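Local coordinates for computational Design of Enzyme (Synthetic construct, PDB 3TP4), which is a computationally designed enzyme with a glycosyl hydrolase family 26 fold, probably intended to house an activated serine in a catalytic triad, at residues 187-198 against 229-240. Numbering follows the deposited sequence.
Sequences YGSPGEYQELYR and VYLRTYPGDAFV
R198 grips the backbone of P235 side-on: NE and NH2 both donate to P235 O, at 2.8 and 3.1 Å. The oxygen lies in the guanidinium plane; NE approaches within the carbonyl plane, whereas NH2 comes from above it. NH1 forms a salt bridge with E195 OE2, which probably helps fix the rotation of the group, and Q194 CB covers one guanidinium face. One turn earlier, the extended side chain of Q194 sends NE2 to Y234 O (2.9 Å) in a bent bond, 139° at the hydrogen, reaching the carbonyl from above its plane.

Three CH-pi contacts accompany these bonds. R198 CG stands over the centre of the F239 ring, 3.5 Å from the centroid. Y197 has its CG anti to the backbone N (chi1 -169°), which lays its ring against P235; P235 CG sits over one face of it, offset toward the rim. T233 CG2 lies over the centre of the Y187 ring, 4.1 Å from the centroid. An alanine in place of R198 would probably leave P235 O without its two donors, E195 without its salt-bridge mate and one face of F239 uncovered.

In this TIM-barrel-like domain, the parallel strands 213-217 and 242-249 are neighbours, and residues 229-240 belong to the connection between them, packed against the start of helix 190-207. W217 of the first strand touches both Y193 and P235 from the barrel side.

At the other end, R232, its chain bent at chi3, sets its guanidinium nearly perpendicular to the Y187 ring (82°), with NE in the ring plane at the edge, 3.6 Å from Y187 CD2. One water bridges here, accepting from T233 N and donating to Y230 O, with a weak bond to Y187 OH; a second donates to Y187 O.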
# COMPACT_ATOMS: atom_id res chain seq x y z
N TYR A 187 -9.41 -7.49 -9.25
CA TYR A 187 -10.69 -7.08 -9.81
C TYR A 187 -11.56 -8.30 -10.15
O TYR A 187 -12.80 -8.25 -10.02
CB TYR A 187 -10.46 -6.19 -11.04
CG TYR A 187 -10.18 -4.77 -10.64
CD1 TYR A 187 -8.89 -4.35 -10.37
CD2 TYR A 187 -11.22 -3.86 -10.48
CE1 TYR A 187 -8.63 -3.05 -9.99
CE2 TYR A 187 -10.97 -2.56 -10.10
CZ TYR A 187 -9.67 -2.16 -9.86
OH TYR A 187 -9.42 -0.87 -9.47
N GLY A 188 -10.92 -9.38 -10.57
CA GLY A 188 -11.65 -10.59 -10.91
C GLY A 188 -12.25 -11.27 -9.69
O GLY A 188 -13.33 -11.85 -9.77
N SER A 189 -11.55 -11.18 -8.56
CA SER A 189 -12.04 -11.76 -7.31
C SER A 189 -11.77 -10.83 -6.13
O SER A 189 -10.83 -11.05 -5.35
CB SER A 189 -11.38 -13.12 -7.06
OG SER A 189 -12.04 -13.79 -6.00
N PRO A 190 -12.57 -9.77 -6.00
CA PRO A 190 -12.25 -8.71 -5.04
C PRO A 190 -12.36 -9.18 -3.59
O PRO A 190 -11.64 -8.69 -2.73
CB PRO A 190 -13.28 -7.63 -5.34
CG PRO A 190 -14.38 -8.32 -6.08
CD PRO A 190 -13.72 -9.43 -6.84
N GLY A 191 -13.25 -10.14 -3.34
CA GLY A 191 -13.40 -10.69 -2.00
C GLY A 191 -12.13 -11.38 -1.54
O GLY A 191 -11.75 -11.30 -0.38
N GLU A 192 -11.45 -12.05 -2.46
CA GLU A 192 -10.22 -12.75 -2.13
C GLU A 192 -9.09 -11.74 -1.95
O GLU A 192 -8.23 -11.91 -1.08
CB GLU A 192 -9.87 -13.78 -3.21
CG GLU A 192 -10.82 -14.99 -3.27
CD GLU A 192 -10.34 -16.03 -4.28
OE1 GLU A 192 -10.54 -15.83 -5.50
OE2 GLU A 192 -9.76 -17.05 -3.86
N TYR A 193 -9.08 -10.69 -2.76
CA TYR A 193 -8.11 -9.63 -2.53
C TYR A 193 -8.29 -9.01 -1.13
O TYR A 193 -7.32 -8.77 -0.41
CB TYR A 193 -8.18 -8.52 -3.58
CG TYR A 193 -7.16 -7.44 -3.29
CD1 TYR A 193 -5.84 -7.61 -3.65
CD2 TYR A 193 -7.51 -6.29 -2.60
CE1 TYR A 193 -4.89 -6.65 -3.37
CE2 TYR A 193 -6.57 -5.32 -2.31
CZ TYR A 193 -5.26 -5.50 -2.70
OH TYR A 193 -4.32 -4.57 -2.41
N GLN A 194 -9.54 -8.76 -0.77
CA GLN A 194 -9.85 -8.14 0.51
C GLN A 194 -9.38 -9.03 1.67
O GLN A 194 -8.84 -8.53 2.65
CB GLN A 194 -11.34 -7.83 0.62
CG GLN A 194 -11.79 -6.69 -0.28
CD GLN A 194 -13.30 -6.63 -0.44
OE1 GLN A 194 -14.00 -7.64 -0.32
NE2 GLN A 194 -13.82 -5.44 -0.73
N GLU A 195 -9.59 -10.34 1.56
CA GLU A 195 -9.15 -11.21 2.65
C GLU A 195 -7.63 -11.29 2.70
O GLU A 195 -7.05 -11.40 3.78
CB GLU A 195 -9.78 -12.61 2.57
CG GLU A 195 -11.29 -12.58 2.75
CD GLU A 195 -11.73 -11.84 4.02
OE1 GLU A 195 -11.04 -11.94 5.06
OE2 GLU A 195 -12.76 -11.16 3.96
N LEU A 196 -6.97 -11.22 1.53
CA LEU A 196 -5.51 -11.24 1.50
C LEU A 196 -4.96 -10.00 2.20
O LEU A 196 -4.05 -10.08 3.02
CB LEU A 196 -4.98 -11.28 0.05
CG LEU A 196 -3.50 -10.92 -0.17
CD1 LEU A 196 -2.58 -11.88 0.57
CD2 LEU A 196 -3.12 -10.86 -1.67
N TYR A 197 -5.52 -8.84 1.85
CA TYR A 197 -5.05 -7.58 2.43
C TYR A 197 -5.30 -7.60 3.94
O TYR A 197 -4.42 -7.22 4.73
CB TYR A 197 -5.78 -6.39 1.78
CG TYR A 197 -5.18 -5.03 2.11
CD1 TYR A 197 -5.38 -4.44 3.35
CD2 TYR A 197 -4.44 -4.32 1.16
CE1 TYR A 197 -4.83 -3.19 3.66
CE2 TYR A 197 -3.90 -3.07 1.45
CZ TYR A 197 -4.10 -2.51 2.70
OH TYR A 197 -3.55 -1.28 2.99
N ARG A 198 -6.49 -8.03 4.33
CA ARG A 198 -6.89 -8.03 5.75
C ARG A 198 -6.00 -8.96 6.57
O ARG A 198 -5.51 -8.58 7.64
CB ARG A 198 -8.37 -8.40 5.92
CG ARG A 198 -9.34 -7.31 5.42
CD ARG A 198 -10.73 -7.86 5.14
NE ARG A 198 -11.63 -6.84 4.60
CZ ARG A 198 -12.82 -7.11 4.07
NH1 ARG A 198 -13.27 -8.36 4.00
NH2 ARG A 198 -13.58 -6.13 3.61
N VAL A 229 -16.16 1.90 -9.03
CA VAL A 229 -15.08 1.19 -9.70
C VAL A 229 -13.79 1.26 -8.86
O VAL A 229 -13.11 0.26 -8.62
CB VAL A 229 -14.87 1.74 -11.13
CG1 VAL A 229 -13.74 1.00 -11.82
CG2 VAL A 229 -16.18 1.63 -11.94
N TYR A 230 -13.47 2.47 -8.39
CA TYR A 230 -12.31 2.67 -7.53
C TYR A 230 -12.38 1.79 -6.27
O TYR A 230 -11.38 1.20 -5.85
CB TYR A 230 -12.23 4.15 -7.12
CG TYR A 230 -11.09 4.49 -6.17
CD1 TYR A 230 -9.78 4.60 -6.63
CD2 TYR A 230 -11.33 4.72 -4.82
CE1 TYR A 230 -8.72 4.93 -5.76
CE2 TYR A 230 -10.29 5.06 -3.94
CZ TYR A 230 -8.99 5.16 -4.42
OH TYR A 230 -7.97 5.50 -3.56
N LEU A 231 -13.56 1.70 -5.68
CA LEU A 231 -13.70 0.95 -4.42
C LEU A 231 -13.91 -0.55 -4.55
O LEU A 231 -14.08 -1.23 -3.54
CB LEU A 231 -14.82 1.54 -3.56
CG LEU A 231 -14.60 2.99 -3.13
CD1 LEU A 231 -15.88 3.52 -2.50
CD2 LEU A 231 -13.40 3.10 -2.18
N ARG A 232 -13.89 -1.09 -5.77
CA ARG A 232 -14.15 -2.52 -5.96
C ARG A 232 -13.31 -3.41 -5.03
O ARG A 232 -13.83 -4.37 -4.45
CB ARG A 232 -13.94 -2.94 -7.42
CG ARG A 232 -15.25 -2.97 -8.23
CD ARG A 232 -15.01 -2.96 -9.75
NE ARG A 232 -14.79 -4.29 -10.29
CZ ARG A 232 -14.74 -4.58 -11.59
NH1 ARG A 232 -14.89 -3.62 -12.50
NH2 ARG A 232 -14.54 -5.83 -11.99
N THR A 233 -12.03 -3.08 -4.88
CA THR A 233 -11.12 -3.92 -4.12
C THR A 233 -10.74 -3.35 -2.75
O THR A 233 -9.79 -3.81 -2.12
CB THR A 233 -9.82 -4.19 -4.93
OG1 THR A 233 -9.08 -2.97 -5.10
CG2 THR A 233 -10.17 -4.76 -6.32
N TYR A 234 -11.48 -2.34 -2.30
CA TYR A 234 -11.18 -1.65 -1.05
C TYR A 234 -11.23 -2.60 0.16
O TYR A 234 -12.24 -3.25 0.39
CB TYR A 234 -12.19 -0.53 -0.84
CG TYR A 234 -11.97 0.30 0.41
CD1 TYR A 234 -10.73 0.90 0.65
CD2 TYR A 234 -12.99 0.50 1.33
CE1 TYR A 234 -10.53 1.68 1.78
CE2 TYR A 234 -12.80 1.28 2.46
CZ TYR A 234 -11.56 1.86 2.68
OH TYR A 234 -11.35 2.64 3.80
N PRO A 235 -10.14 -2.68 0.93
CA PRO A 235 -10.11 -3.62 2.06
C PRO A 235 -10.99 -3.21 3.25
O PRO A 235 -11.34 -4.07 4.06
CB PRO A 235 -8.62 -3.63 2.47
CG PRO A 235 -7.89 -3.17 1.30
CD PRO A 235 -8.80 -2.14 0.65
N GLY A 236 -11.32 -1.93 3.37
CA GLY A 236 -12.17 -1.47 4.46
C GLY A 236 -11.51 -0.43 5.35
O GLY A 236 -10.28 -0.39 5.46
N ASP A 237 -12.33 0.39 6.01
CA ASP A 237 -11.83 1.47 6.86
C ASP A 237 -10.92 1.00 7.99
O ASP A 237 -10.00 1.72 8.39
CB ASP A 237 -12.99 2.25 7.48
CG ASP A 237 -13.88 2.89 6.43
OD1 ASP A 237 -13.49 2.97 5.25
OD2 ASP A 237 -14.98 3.34 6.81
N ALA A 238 -11.16 -0.20 8.52
CA ALA A 238 -10.34 -0.70 9.63
C ALA A 238 -8.97 -1.17 9.16
O ALA A 238 -8.15 -1.59 9.97
CB ALA A 238 -11.06 -1.84 10.35
N PHE A 239 -8.73 -1.10 7.86
CA PHE A 239 -7.53 -1.74 7.29
C PHE A 239 -6.61 -0.82 6.48
O PHE A 239 -5.47 -1.19 6.20
CB PHE A 239 -7.95 -2.94 6.43
CG PHE A 239 -8.63 -4.01 7.22
CD1 PHE A 239 -7.89 -4.92 7.95
CD2 PHE A 239 -10.02 -4.08 7.27
CE1 PHE A 239 -8.51 -5.91 8.71
CE2 PHE A 239 -10.65 -5.07 8.03
CZ PHE A 239 -9.89 -5.99 8.74
N VAL A 240 -7.10 0.35 6.11
CA VAL A 240 -6.36 1.27 5.24
C VAL A 240 -6.17 2.64 5.90
O VAL A 240 -7.15 3.23 6.39
CB VAL A 240 -7.10 1.48 3.91
CG1 VAL A 240 -6.37 2.50 3.03
CG2 VAL A 240 -7.27 0.15 3.16
O HOH W 1 -10.59 -1.22 -6.77
O HOH W 2 -14.76 -6.21 -8.82